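Local coordinates for protein leucine aminopeptidase (Parabacteroides distasonis, PDB 3TC8) that binds zinc and probably acts as an exopeptidase of the M28 family, removing residues from the N-terminus of peptides, at residues A[17-22]-A[298-303]; A[97-102]-A[133-138]; A[140-145]-A[304-309]; A[233-238]-A[294-299]. One frame throughout, in Å; residues are numbered along the deposited sequence. Where two conformers were deposited one is given.

Interaction 1. Residues A[17-22]-A[298-303]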
loop_
_atom_site.group_PDB
_atom_site.type_symbol
_atom_site.label_atom_id
_atom_site.label_comp_id
_atom_site.label_asym_id
_atom_site.label_seq_id
_atom_site.Cartn_x
_atom_site.Cartn_y
_atom_site.Cartn_z
ATOM N N SER A 17 12.774 -21.410 -8.287
ATOM C CA SER A 17 12.155 -21.704 -9.599
ATOM C C SER A 17 12.357 -20.504 -10.542
ATOM O O SER A 17 13.328 -19.764 -10.443
ATOM C CB SER A 17 10.652 -22.061 -9.393
ATOM O OG SER A 17 9.785 -20.926 -9.154
ATOM N N ALA A 18 11.421 -20.312 -11.457
ATOM C CA ALA A 18 11.271 -19.036 -12.116
ATOM C C ALA A 18 11.012 -17.924 -11.088
ATOM O O ALA A 18 11.233 -16.725 -11.419
ATOM C CB ALA A 18 10.098 -19.104 -13.138
ATOM N N VAL A 19 10.528 -18.269 -9.875
ATOM C CA VAL A 19 9.988 -17.248 -9.005
ATOM C C VAL A 19 10.760 -17.210 -7.676
ATOM O O VAL A 19 10.845 -18.236 -7.004
ATOM C CB VAL A 19 8.491 -17.457 -8.771
ATOM C CG1 VAL A 19 7.932 -16.290 -7.964
ATOM C CG2 VAL A 19 7.710 -17.588 -10.083
ATOM N N PRO A 20 11.267 -16.051 -7.257
ATOM C CA PRO A 20 11.916 -15.963 -5.975
ATOM C C PRO A 20 10.986 -16.304 -4.817
ATOM O O PRO A 20 9.772 -16.203 -4.905
ATOM C CB PRO A 20 12.335 -14.492 -5.917
ATOM C CG PRO A 20 12.368 -14.011 -7.247
ATOM C CD PRO A 20 11.337 -14.785 -7.988
ATOM N N ASP A 21 11.611 -16.620 -3.692
ATOM C CA ASP A 21 10.952 -16.950 -2.437
ATOM C C ASP A 21 10.787 -15.668 -1.606
ATOM O O ASP A 21 11.792 -15.078 -1.168
ATOM C CB ASP A 21 11.895 -17.939 -1.730
ATOM C CG ASP A 21 11.297 -18.641 -0.543
ATOM O OD1 ASP A 21 10.232 -18.242 -0.039
ATOM O OD2 ASP A 21 11.938 -19.603 -0.059
ATOM N N PHE A 22 9.574 -15.232 -1.354
ATOM C CA PHE A 22 9.290 -14.103 -0.475
ATOM C C PHE A 22 9.599 -14.548 0.959
ATOM O O PHE A 22 9.024 -15.517 1.466
ATOM C CB PHE A 22 7.820 -13.760 -0.601
ATOM C CG PHE A 22 7.335 -12.597 0.271
ATOM C CD1 PHE A 22 6.846 -12.825 1.541
ATOM C CD2 PHE A 22 7.319 -11.322 -0.240
ATOM C CE1 PHE A 22 6.336 -11.782 2.281
ATOM C CE2 PHE A 22 6.797 -10.267 0.513
ATOM C CZ PHE A 22 6.295 -10.524 1.755
ATOM N N ALA A 298 0.233 -12.786 0.619
ATOM C CA ALA A 298 0.182 -11.634 -0.250
ATOM C C ALA A 298 1.412 -11.517 -1.104
ATOM O O ALA A 298 1.356 -11.294 -2.326
ATOM C CB ALA A 298 -0.075 -10.377 0.568
ATOM N N GLY A 299 2.573 -11.575 -0.462
ATOM C CA GLY A 299 3.804 -11.321 -1.154
ATOM C C GLY A 299 4.186 -12.378 -2.171
ATOM O O GLY A 299 4.676 -12.015 -3.259
ATOM N N GLN A 300 4.024 -13.637 -1.806
ATOM C CA GLN A 300 4.378 -14.692 -2.740
ATOM C C GLN A 300 3.455 -14.669 -3.950
ATOM O O GLN A 300 3.913 -14.955 -5.063
ATOM C CB GLN A 300 4.358 -16.056 -2.032
ATOM C CG GLN A 300 5.053 -17.141 -2.873
ATOM C CD GLN A 300 6.509 -16.862 -3.039
ATOM O OE1 GLN A 300 7.200 -16.605 -2.057
ATOM N NE2 GLN A 300 7.003 -16.834 -4.269
ATOM N N THR A 301 2.186 -14.369 -3.742
ATOM C CA THR A 301 1.252 -14.256 -4.870
ATOM C C THR A 301 1.691 -13.164 -5.826
ATOM O O THR A 301 1.710 -13.350 -7.053
ATOM C CB THR A 301 -0.191 -14.060 -4.366
ATOM O OG1 THR A 301 -0.586 -15.187 -3.606
ATOM C CG2 THR A 301 -1.182 -13.814 -5.506
ATOM N N VAL A 302 2.093 -11.980 -5.298
ATOM C CA VAL A 302 2.522 -10.936 -6.168
ATOM C C VAL A 302 3.770 -11.358 -6.945
ATOM O O VAL A 302 3.897 -11.081 -8.140
ATOM C CB VAL A 302 2.736 -9.601 -5.387
ATOM C CG1 VAL A 302 3.413 -8.580 -6.253
ATOM C CG2 VAL A 302 1.414 -9.081 -4.849
ATOM N N LEU A 303 4.745 -11.982 -6.282
ATOM C CA LEU A 303 5.928 -12.443 -7.012
ATOM C C LEU A 303 5.548 -13.392 -8.152
ATOM O O LEU A 303 6.067 -13.329 -9.238
ATOM C CB LEU A 303 6.911 -13.151 -6.055
ATOM C CG LEU A 303 7.646 -12.234 -5.082
ATOM C CD1 LEU A 303 8.493 -13.064 -4.139
ATOM C CD2 LEU A 303 8.504 -11.219 -5.796
#

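Interaction 2. Residues A[97-102]-A[133-138]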
loop_
_atom_site.group_PDB
_atom_site.type_symbol
_atom_site.label_atom_id
_atom_site.label_comp_id
_atom_site.label_asym_id
_atom_site.label_seq_id
_atom_site.Cartn_x
_atom_site.Cartn_y
_atom_site.Cartn_z
ATOM N N VAL A 97 5.181 -2.872 -14.678
ATOM C CA VAL A 97 4.145 -3.107 -13.709
ATOM C C VAL A 97 4.383 -2.192 -12.522
ATOM O O VAL A 97 5.509 -2.030 -12.074
ATOM C CB VAL A 97 4.111 -4.572 -13.261
ATOM C CG1 VAL A 97 3.193 -4.777 -12.072
ATOM C CG2 VAL A 97 3.677 -5.441 -14.449
ATOM N N LEU A 98 3.319 -1.556 -12.037
ATOM C CA LEU A 98 3.308 -0.688 -10.888
ATOM C C LEU A 98 2.835 -1.434 -9.648
ATOM O O LEU A 98 1.732 -1.948 -9.652
ATOM C CB LEU A 98 2.401 0.493 -11.192
ATOM C CG LEU A 98 2.160 1.475 -10.032
ATOM C CD1 LEU A 98 3.399 2.133 -9.574
ATOM C CD2 LEU A 98 1.056 2.483 -10.414
ATOM N N LEU A 99 3.659 -1.408 -8.605
ATOM C CA LEU A 99 3.294 -2.010 -7.296
ATOM C C LEU A 99 3.378 -0.877 -6.282
ATOM O O LEU A 99 4.368 -0.169 -6.214
ATOM C CB LEU A 99 4.288 -3.117 -6.922
ATOM C CG LEU A 99 4.434 -4.248 -7.920
ATOM C CD1 LEU A 99 5.504 -5.255 -7.407
ATOM C CD2 LEU A 99 3.138 -4.966 -8.204
ATOM N N PHE A 100 2.320 -0.741 -5.460
ATOM C CA PHE A 100 2.229 0.478 -4.630
ATOM C C PHE A 100 1.547 0.230 -3.334
ATOM O O PHE A 100 0.868 -0.761 -3.125
ATOM C CB PHE A 100 1.646 1.665 -5.426
ATOM C CG PHE A 100 0.267 1.491 -6.018
ATOM C CD1 PHE A 100 0.026 0.660 -7.098
ATOM C CD2 PHE A 100 -0.786 2.256 -5.559
ATOM C CE1 PHE A 100 -1.190 0.586 -7.720
ATOM C CE2 PHE A 100 -2.030 2.173 -6.187
ATOM C CZ PHE A 100 -2.235 1.376 -7.251
ATOM N N ALA A 101 1.777 1.157 -2.405
ATOM C CA ALA A 101 1.232 1.121 -1.038
ATOM C C ALA A 101 1.398 2.535 -0.453
ATOM O O ALA A 101 2.200 3.292 -0.944
ATOM C CB ALA A 101 2.048 0.117 -0.188
ATOM N N HIS A 102 0.591 2.834 0.556
ATOM C CA HIS A 102 0.792 4.103 1.271
ATOM C C HIS A 102 1.693 3.874 2.467
ATOM O O HIS A 102 1.640 2.832 3.130
ATOM C CB HIS A 102 -0.534 4.765 1.692
ATOM C CG HIS A 102 -1.140 4.307 2.967
ATOM N ND1 HIS A 102 -0.910 4.984 4.147
ATOM C CD2 HIS A 102 -1.962 3.286 3.284
ATOM C CE1 HIS A 102 -1.530 4.386 5.135
ATOM N NE2 HIS A 102 -2.209 3.375 4.650
ATOM N N GLY A 133 6.022 -2.975 3.850
ATOM C CA GLY A 133 6.969 -4.039 4.216
ATOM C C GLY A 133 6.941 -5.195 3.230
ATOM O O GLY A 133 7.999 -5.736 2.885
ATOM N N ALA A 134 5.750 -5.569 2.762
ATOM C CA ALA A 134 5.631 -6.580 1.727
ATOM C C ALA A 134 6.337 -6.118 0.455
ATOM O O ALA A 134 7.069 -6.886 -0.190
ATOM C CB ALA A 134 4.213 -6.969 1.469
ATOM N N LEU A 135 6.116 -4.865 0.056
ATOM C CA LEU A 135 6.763 -4.345 -1.137
ATOM C C LEU A 135 8.266 -4.224 -0.989
ATOM O O LEU A 135 8.989 -4.435 -1.973
ATOM C CB LEU A 135 6.177 -3.003 -1.551
ATOM C CG LEU A 135 4.769 -3.054 -2.139
ATOM C CD1 LEU A 135 4.292 -1.678 -2.574
ATOM C CD2 LEU A 135 4.621 -4.039 -3.308
ATOM N N LEU A 136 8.791 -3.896 0.185
ATOM C CA LEU A 136 10.208 -3.890 0.389
ATOM C C LEU A 136 10.794 -5.270 0.183
ATOM O O LEU A 136 11.843 -5.396 -0.447
ATOM C CB LEU A 136 10.616 -3.349 1.771
ATOM C CG LEU A 136 10.455 -1.831 1.959
ATOM C CD1 LEU A 136 10.595 -1.519 3.457
ATOM C CD2 LEU A 136 11.533 -1.057 1.159
ATOM N N GLU A 137 10.152 -6.299 0.704
ATOM C CA GLU A 137 10.658 -7.648 0.509
ATOM C C GLU A 137 10.568 -8.086 -0.948
ATOM O O GLU A 137 11.487 -8.709 -1.489
ATOM C CB GLU A 137 9.951 -8.597 1.449
ATOM C CG GLU A 137 10.296 -10.060 1.246
ATOM C CD GLU A 137 11.774 -10.395 1.358
ATOM O OE1 GLU A 137 12.552 -9.601 1.941
ATOM O OE2 GLU A 137 12.173 -11.519 0.918
ATOM N N ILE A 138 9.484 -7.725 -1.636
ATOM C CA ILE A 138 9.343 -7.967 -3.072
ATOM C C ILE A 138 10.468 -7.280 -3.833
ATOM O O ILE A 138 11.133 -7.867 -4.678
ATOM C CB ILE A 138 7.949 -7.545 -3.554
ATOM C CG1 ILE A 138 6.895 -8.535 -3.072
ATOM C CG2 ILE A 138 7.898 -7.377 -5.097
ATOM C CD1 ILE A 138 5.505 -8.009 -3.062
#

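Interaction 3. Residues A[140-145]-A[304-309]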
loop_
_atom_site.group_PDB
_atom_site.type_symbol
_atom_site.label_atom_id
_atom_site.label_comp_id
_atom_site.label_asym_id
_atom_site.label_seq_id
_atom_site.Cartn_x
_atom_site.Cartn_y
_atom_site.Cartn_z
ATOM N N ARG A 140 13.373 -6.357 -2.660
ATOM C CA ARG A 140 14.612 -7.015 -2.351
ATOM C C ARG A 140 14.858 -8.201 -3.267
ATOM O O ARG A 140 15.946 -8.425 -3.805
ATOM C CB ARG A 140 14.652 -7.457 -0.882
ATOM C CG ARG A 140 16.017 -7.949 -0.438
ATOM C CD ARG A 140 16.088 -8.270 1.050
ATOM N NE ARG A 140 15.341 -9.482 1.390
ATOM C CZ ARG A 140 15.866 -10.672 1.566
ATOM N NH1 ARG A 140 17.178 -10.898 1.525
ATOM N NH2 ARG A 140 15.059 -11.656 1.820
ATOM N N GLN A 141 13.805 -8.978 -3.517
ATOM C CA GLN A 141 13.895 -10.109 -4.425
ATOM C C GLN A 141 14.098 -9.673 -5.877
ATOM O O GLN A 141 14.913 -10.262 -6.593
ATOM C CB GLN A 141 12.670 -10.970 -4.315
ATOM C CG GLN A 141 12.483 -11.646 -2.940
ATOM C CD GLN A 141 13.632 -12.479 -2.502
ATOM O OE1 GLN A 141 14.293 -13.141 -3.335
ATOM N NE2 GLN A 141 13.921 -12.475 -1.197
ATOM N N ILE A 142 13.421 -8.625 -6.309
ATOM C CA ILE A 142 13.594 -8.116 -7.652
ATOM C C ILE A 142 15.029 -7.659 -7.867
ATOM O O ILE A 142 15.627 -7.911 -8.912
ATOM C CB ILE A 142 12.594 -6.951 -7.948
ATOM C CG1 ILE A 142 11.170 -7.469 -7.981
ATOM C CG2 ILE A 142 12.973 -6.203 -9.225
ATOM C CD1 ILE A 142 10.125 -6.366 -7.854
ATOM N N GLY A 143 15.617 -6.982 -6.873
ATOM C CA GLY A 143 16.968 -6.534 -7.006
ATOM C C GLY A 143 17.958 -7.685 -7.214
ATOM O O GLY A 143 18.980 -7.521 -7.843
ATOM N N GLN A 144 17.662 -8.845 -6.652
ATOM C CA GLN A 144 18.534 -10.017 -6.786
ATOM C C GLN A 144 18.267 -10.827 -8.055
ATOM O O GLN A 144 19.171 -11.543 -8.510
ATOM C CB GLN A 144 18.339 -10.957 -5.589
ATOM C CG GLN A 144 18.763 -10.397 -4.180
ATOM C CD GLN A 144 18.236 -11.256 -2.892
ATOM O OE1 GLN A 144 18.737 -11.101 -1.740
ATOM N NE2 GLN A 144 17.275 -12.139 -3.110
ATOM N N LYS A 145 17.094 -10.731 -8.666
ATOM C CA LYS A 145 16.722 -11.559 -9.811
ATOM C C LYS A 145 15.707 -10.796 -10.657
ATOM O O LYS A 145 14.559 -10.662 -10.298
ATOM C CB LYS A 145 16.129 -12.910 -9.375
ATOM C CG LYS A 145 15.827 -13.820 -10.559
ATOM C CD LYS A 145 15.179 -15.114 -10.077
ATOM C CE LYS A 145 15.148 -16.265 -11.110
ATOM N NZ LYS A 145 15.133 -17.556 -10.319
ATOM N N GLU A 304 4.695 -14.343 -7.840
ATOM C CA GLU A 304 4.248 -15.308 -8.868
ATOM C C GLU A 304 3.682 -14.613 -10.096
ATOM O O GLU A 304 3.973 -15.002 -11.219
ATOM C CB GLU A 304 3.258 -16.286 -8.274
ATOM C CG GLU A 304 2.800 -17.400 -9.240
ATOM C CD GLU A 304 3.888 -18.446 -9.509
ATOM O OE1 GLU A 304 4.790 -18.627 -8.663
ATOM O OE2 GLU A 304 3.805 -19.157 -10.543
ATOM N N VAL A 305 2.879 -13.576 -9.885
ATOM C CA VAL A 305 2.239 -12.872 -10.933
ATOM C C VAL A 305 3.235 -12.068 -11.785
ATOM O O VAL A 305 3.222 -12.104 -13.041
ATOM C CB VAL A 305 1.148 -12.001 -10.302
ATOM C CG1 VAL A 305 0.581 -11.011 -11.317
ATOM C CG2 VAL A 305 0.069 -12.905 -9.728
ATOM N N ILE A 306 4.119 -11.307 -11.129
ATOM C CA ILE A 306 4.998 -10.437 -11.877
ATOM C C ILE A 306 6.128 -11.200 -12.571
ATOM O O ILE A 306 6.620 -10.745 -13.587
ATOM C CB ILE A 306 5.542 -9.240 -11.050
ATOM C CG1 ILE A 306 6.541 -9.706 -9.961
ATOM C CG2 ILE A 306 4.377 -8.441 -10.449
ATOM C CD1 ILE A 306 7.132 -8.604 -9.124
ATOM N N TYR A 307 6.547 -12.328 -12.005
ATOM C CA TYR A 307 7.572 -13.147 -12.638
ATOM C C TYR A 307 7.004 -14.149 -13.603
ATOM O O TYR A 307 7.762 -14.604 -14.476
ATOM C CB TYR A 307 8.354 -13.934 -11.580
ATOM C CG TYR A 307 9.427 -13.122 -10.883
ATOM C CD1 TYR A 307 9.128 -12.258 -9.823
ATOM C CD2 TYR A 307 10.734 -13.213 -11.267
ATOM C CE1 TYR A 307 10.120 -11.537 -9.174
ATOM C CE2 TYR A 307 11.742 -12.472 -10.638
ATOM C CZ TYR A 307 11.444 -11.607 -9.597
ATOM O OH TYR A 307 12.375 -10.900 -8.899
ATOM N N ASN A 308 5.773 -14.599 -13.416
ATOM C CA ASN A 308 5.379 -15.867 -13.978
ATOM C C ASN A 308 3.909 -15.990 -14.354
ATOM O O ASN A 308 3.442 -17.108 -14.538
ATOM C CB ASN A 308 5.757 -16.994 -13.012
ATOM C CG ASN A 308 5.830 -18.354 -13.646
ATOM O OD1 ASN A 308 6.285 -18.499 -14.797
ATOM N ND2 ASN A 308 5.471 -19.362 -12.888
ATOM N N ARG A 309 3.207 -14.874 -14.549
ATOM C CA ARG A 309 1.869 -14.878 -15.187
ATOM C C ARG A 309 1.807 -13.775 -16.217
ATOM O O ARG A 309 2.815 -13.139 -16.476
ATOM C CB ARG A 309 0.754 -14.746 -14.175
ATOM C CG ARG A 309 0.594 -15.893 -13.235
ATOM C CD ARG A 309 0.109 -17.172 -13.962
ATOM N NE ARG A 309 -0.178 -18.235 -13.009
ATOM C CZ ARG A 309 0.723 -18.904 -12.301
ATOM N NH1 ARG A 309 2.005 -18.725 -12.541
ATOM N NH2 ARG A 309 0.334 -19.803 -11.377
ATOM O OXT ARG A 309 0.760 -13.605 -16.875
#

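Interaction 4. Residues A[233-238]-A[294-299]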
loop_
_atom_site.group_PDB
_atom_site.type_symbol
_atom_site.label_atom_id
_atom_site.label_comp_id
_atom_site.label_asym_id
_atom_site.label_seq_id
_atom_site.Cartn_x
_atom_site.Cartn_y
_atom_site.Cartn_z
ATOM N N LEU A 233 -1.157 -21.460 -5.731
ATOM C CA LEU A 233 -0.124 -21.541 -4.689
ATOM C C LEU A 233 -0.604 -22.038 -3.349
ATOM O O LEU A 233 0.232 -22.210 -2.441
ATOM C CB LEU A 233 0.525 -20.168 -4.500
ATOM C CG LEU A 233 1.280 -19.611 -5.673
ATOM C CD1 LEU A 233 1.637 -18.179 -5.401
ATOM C CD2 LEU A 233 2.494 -20.470 -5.994
ATOM N N GLY A 234 -1.907 -22.194 -3.163
ATOM C CA GLY A 234 -2.453 -22.653 -1.915
ATOM C C GLY A 234 -2.842 -21.545 -0.929
ATOM O O GLY A 234 -3.013 -21.849 0.246
ATOM N N TYR A 235 -3.051 -20.339 -1.437
ATOM C CA TYR A 235 -3.405 -19.193 -0.580
ATOM C C TYR A 235 -4.839 -18.764 -0.724
ATOM O O TYR A 235 -5.213 -17.634 -0.398
ATOM C CB TYR A 235 -2.483 -18.027 -0.869
ATOM C CG TYR A 235 -1.007 -18.328 -0.623
ATOM C CD1 TYR A 235 -0.568 -18.797 0.583
ATOM C CD2 TYR A 235 -0.045 -18.095 -1.612
ATOM C CE1 TYR A 235 0.783 -19.075 0.818
ATOM C CE2 TYR A 235 1.291 -18.380 -1.404
ATOM C CZ TYR A 235 1.698 -18.870 -0.187
ATOM O OH TYR A 235 3.027 -19.168 -0.028
ATOM N N GLY A 236 -5.714 -19.678 -1.134
ATOM C CA GLY A 236 -7.133 -19.365 -1.243
ATOM C C GLY A 236 -7.850 -19.054 0.033
ATOM O O GLY A 236 -8.906 -18.432 -0.010
ATOM N N LYS A 237 -7.286 -19.394 1.191
ATOM C CA LYS A 237 -7.926 -18.976 2.459
ATOM C C LYS A 237 -7.736 -17.493 2.740
ATOM O O LYS A 237 -8.443 -16.929 3.559
ATOM C CB LYS A 237 -7.472 -19.790 3.629
ATOM C CG LYS A 237 -6.112 -19.552 4.082
ATOM C CD LYS A 237 -5.691 -20.715 4.973
ATOM C CE LYS A 237 -4.417 -20.428 5.739
ATOM N NZ LYS A 237 -4.728 -19.636 6.951
ATOM N N TYR A 238 -6.781 -16.873 2.048
ATOM C CA TYR A 238 -6.570 -15.442 2.076
ATOM C C TYR A 238 -7.208 -14.725 0.906
ATOM O O TYR A 238 -7.856 -13.707 1.095
ATOM C CB TYR A 238 -5.066 -15.093 2.130
ATOM C CG TYR A 238 -4.388 -15.577 3.376
ATOM C CD1 TYR A 238 -4.488 -14.854 4.561
ATOM C CD2 TYR A 238 -3.736 -16.788 3.411
ATOM C CE1 TYR A 238 -3.886 -15.325 5.725
ATOM C CE2 TYR A 238 -3.139 -17.255 4.575
ATOM C CZ TYR A 238 -3.251 -16.545 5.729
ATOM O OH TYR A 238 -2.665 -17.039 6.879
ATOM N N THR A 294 0.118 -14.241 6.737
ATOM C CA THR A 294 -0.625 -13.343 5.859
ATOM C C THR A 294 0.319 -12.641 4.889
ATOM O O THR A 294 0.058 -12.556 3.694
ATOM C CB THR A 294 -1.399 -12.295 6.675
ATOM O OG1 THR A 294 -2.177 -13.003 7.639
ATOM C CG2 THR A 294 -2.263 -11.440 5.804
ATOM N N LEU A 295 1.418 -12.081 5.418
ATOM C CA LEU A 295 2.373 -11.408 4.555
ATOM C C LEU A 295 2.886 -12.344 3.466
ATOM O O LEU A 295 3.044 -11.921 2.337
ATOM C CB LEU A 295 3.522 -10.879 5.404
ATOM C CG LEU A 295 3.238 -9.717 6.343
ATOM C CD1 LEU A 295 4.380 -9.485 7.301
ATOM C CD2 LEU A 295 2.923 -8.411 5.570
ATOM N N LYS A 296 3.178 -13.592 3.831
ATOM C CA LYS A 296 3.654 -14.572 2.858
ATOM C C LYS A 296 2.646 -14.771 1.743
ATOM O O LYS A 296 3.006 -14.828 0.555
ATOM C CB LYS A 296 3.943 -15.893 3.576
ATOM C CG LYS A 296 4.427 -17.017 2.644
ATOM C CD LYS A 296 5.714 -16.722 1.931
ATOM C CE LYS A 296 6.294 -17.963 1.321
ATOM N NZ LYS A 296 7.507 -17.714 0.497
ATOM N N ALA A 297 1.376 -14.940 2.097
ATOM C CA ALA A 297 0.345 -15.187 1.086
ATOM C C ALA A 297 0.273 -14.021 0.100
ATOM O O ALA A 297 0.235 -14.220 -1.107
ATOM C CB ALA A 297 -1.002 -15.412 1.757
ATOM N N ALA A 298 0.233 -12.786 0.619
ATOM C CA ALA A 298 0.182 -11.634 -0.250
ATOM C C ALA A 298 1.412 -11.517 -1.104
ATOM O O ALA A 298 1.356 -11.294 -2.326
ATOM C CB ALA A 298 -0.075 -10.377 0.568
ATOM N N GLY A 299 2.573 -11.575 -0.462
ATOM C CA GLY A 299 3.804 -11.321 -1.154
ATOM C C GLY A 299 4.186 -12.378 -2.171
ATOM O O GLY A 299 4.676 -12.015 -3.259
HETATM O O HOH W 1 -2.780 -15.515 9.107
#

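Interaction 1. Residues A[17-22]-A[298-303]
The Phe22 ring lies with one face against Gly299, whose CA sits 3.7 Å from the ring centroid in a CH-pi contact, shifted toward the rim beside CD2 and CE2. Leu303 CD1 borders the ring near its plane and also touches Phe22 CB at 3.7 Å. With no side chain on Gly299, the ring comes right down on the helix backbone. In the second flat group, the Gln300 amide, the bend at chi2 (65°) carries CD toward the N-terminal segment, where the amide lies beside the backbone from Pro20 to Phe22. Both its ends are used: NE2 donates to Pro20 O at 2.9 Å, lying in the carbonyl plane and almost straight (174°), while OE1 accepts from Phe22 N at 2.8 Å. Val19 CG1 extends the apolar side, 3.8 Å from Leu303 CB. Beyond the two segments, the Phe22 side chain also meets Glu137 and Ile138 of helix 125-144, and Lys296 NZ reaches Gln300 OE1 and Phe22 O. One glutamine thus bonds to the C=O and N-H on either side of Asp21, much as a neighbouring strand would, and ties the irregular N-terminal segment to helix 292-308; the lysine charge at OE1 would further polarise that amide.

Interaction 2. Residues A[97-102]-A[133-138]
Leu135 of helix 125-144 points toward strand 96-102 and meets Leu99, Phe100 and Ala101. From its CB, CG stands anti to the carbonyl carbon (chi1 -72°), and the two methyls then part along the strand. CD1, the extended branch, comes over the backbone of Phe100, 3.4 Å from its C atom, and reaches Ala101 CB at 3.7 Å. CD2 takes the other direction and rests on Leu99 CB, again at 3.7 Å. One turn further along the helix, Ile138 CG2 meets Leu99 CD1 at 3.9 Å, the two side chains crossing at about a right angle. All five touching residues are buried, and the side-chain pairs are apolar. Helix and strand run in roughly opposite directions (146° between them), their axes approaching to 8.8 Å, as expected for the helix of a beta-alpha-beta crossover joining strand 96-102 to its parallel neighbour 150-156. At the end of the strand, His102 NE2 bonds to Asp127 OD1, placing a second-shell residue behind a zinc ligand. Strand 96-102 lies inside the mixed sheet between 150-156 and 195-200; Leu135 also touches Phe155 and Leu199 on these, while Phe100, directed away from helix 125-144, packs against Val254 of helix 250-258.

Interaction 3. Residues A[140-145]-A[304-309]
Tyr307 carries its CG anti to the carbonyl carbon (chi1 -80°), on the side of Ile142 and Lys145, from where the ring reaches them, whereas Ile306 places CG1 between its backbone N and carbonyl carbon (chi1 69°), and CD1 continues from it to Ile142. The contact joins two roughly parallel helices of the alpha/beta exopeptidase fold near their C-terminal ends; the axes are 12.4 Å apart and cross at -17°, so long side chains must span the gap. Tyr307 OH does so by donating to Lys145 O at 2.6 Å, arriving nearly along the C=O axis, with that oxygen near the plane of the tyrosine ring. Lys145 is the first residue to leave helical geometry after helix 125-144, so the hydroxyl grips the chain where the helix stops. The same OH lies 3.3 Å from Ile142 CA. Pro20 touches both Gln141 and Tyr307, and Lys145 NZ bonds to Ser17 O. At the C-terminus, Glu304 OE2 is held twice, by Asn308 ND2 at 2.9 Å and by a salt bridge from Arg309 NH1 at 2.7 Å. The two isoleucines cross at about a right angle, Ile142 CD1 meeting Ile306 CD1 at 3.9 Å.

Interaction 4. Residues A[233-238]-A[294-299]
Tyr235 and Tyr238 bracket Ala297 on helix 292-308, directly after a Schellman motif at Gly234 has closed helix 213-233. The main ring contact is CH-pi: Ala297 CA stands 3.7 Å from the centroid of the Tyr235 ring and only 9° off its normal, over the centre of the face. Leu233 O lies above the opposite face, 4.1 Å from the ring plane, so the tyrosine is held between the end of one helix and the flank of the other. The apolar contacts converge on a single methyl. Ala297 CB is 3.6 Å from Tyr235 CD1 and 3.5 Å from Tyr238 CD2, filling the angle between the two rings; a short turn, with Tyr238 N bonded to Tyr235 O, brings both aromatic side chains to the same side. Lys296 CG stands anti to its backbone N (chi1 179°), beside the Tyr235 hydroxyl and 3.7 Å from its OH, where the lysine chain crosses the tyrosine obliquely. Its NZ is turned to Phe22 O outside this contact. Thr294 OG1 packs 3.5 Å from Tyr238 CE1 and bonds to Gly204 O. Within 233-238, Lys237 NZ makes a weak bond to Tyr238 OH. Between the two segments the polar link is through a water near Thr294: it lies at the edge of the Tyr238 ring, in its plane, 2.7 Å from Tyr238 OH and donating to Thr294 OG1 at 3.0 Å.

Overall arrangement
Helix 292-308 is common to interactions 1, 3 and 4: the N-terminal segment, the end of helix 125-144 and the loop 233-238 all pack on it. Interactions 1 and 3 have centres about 6 Å apart, with Pro20 CG 3.5 Å from Tyr307 CZ. Lys296 ties interaction 4 to interaction 1, its NZ 2.8 Å from Phe22 O. Interaction 2 lies inward of these; Ile138 CG2 is 4.0 Å from Leu303 CD2, and Leu99 CD1 is 4.1 Å from Ile306 CD1, continuing the apolar core. It alone approaches the metal site, the Ala101 side chain being about 12 Å from the zinc ion bound by Asp127, Asp160 and His281.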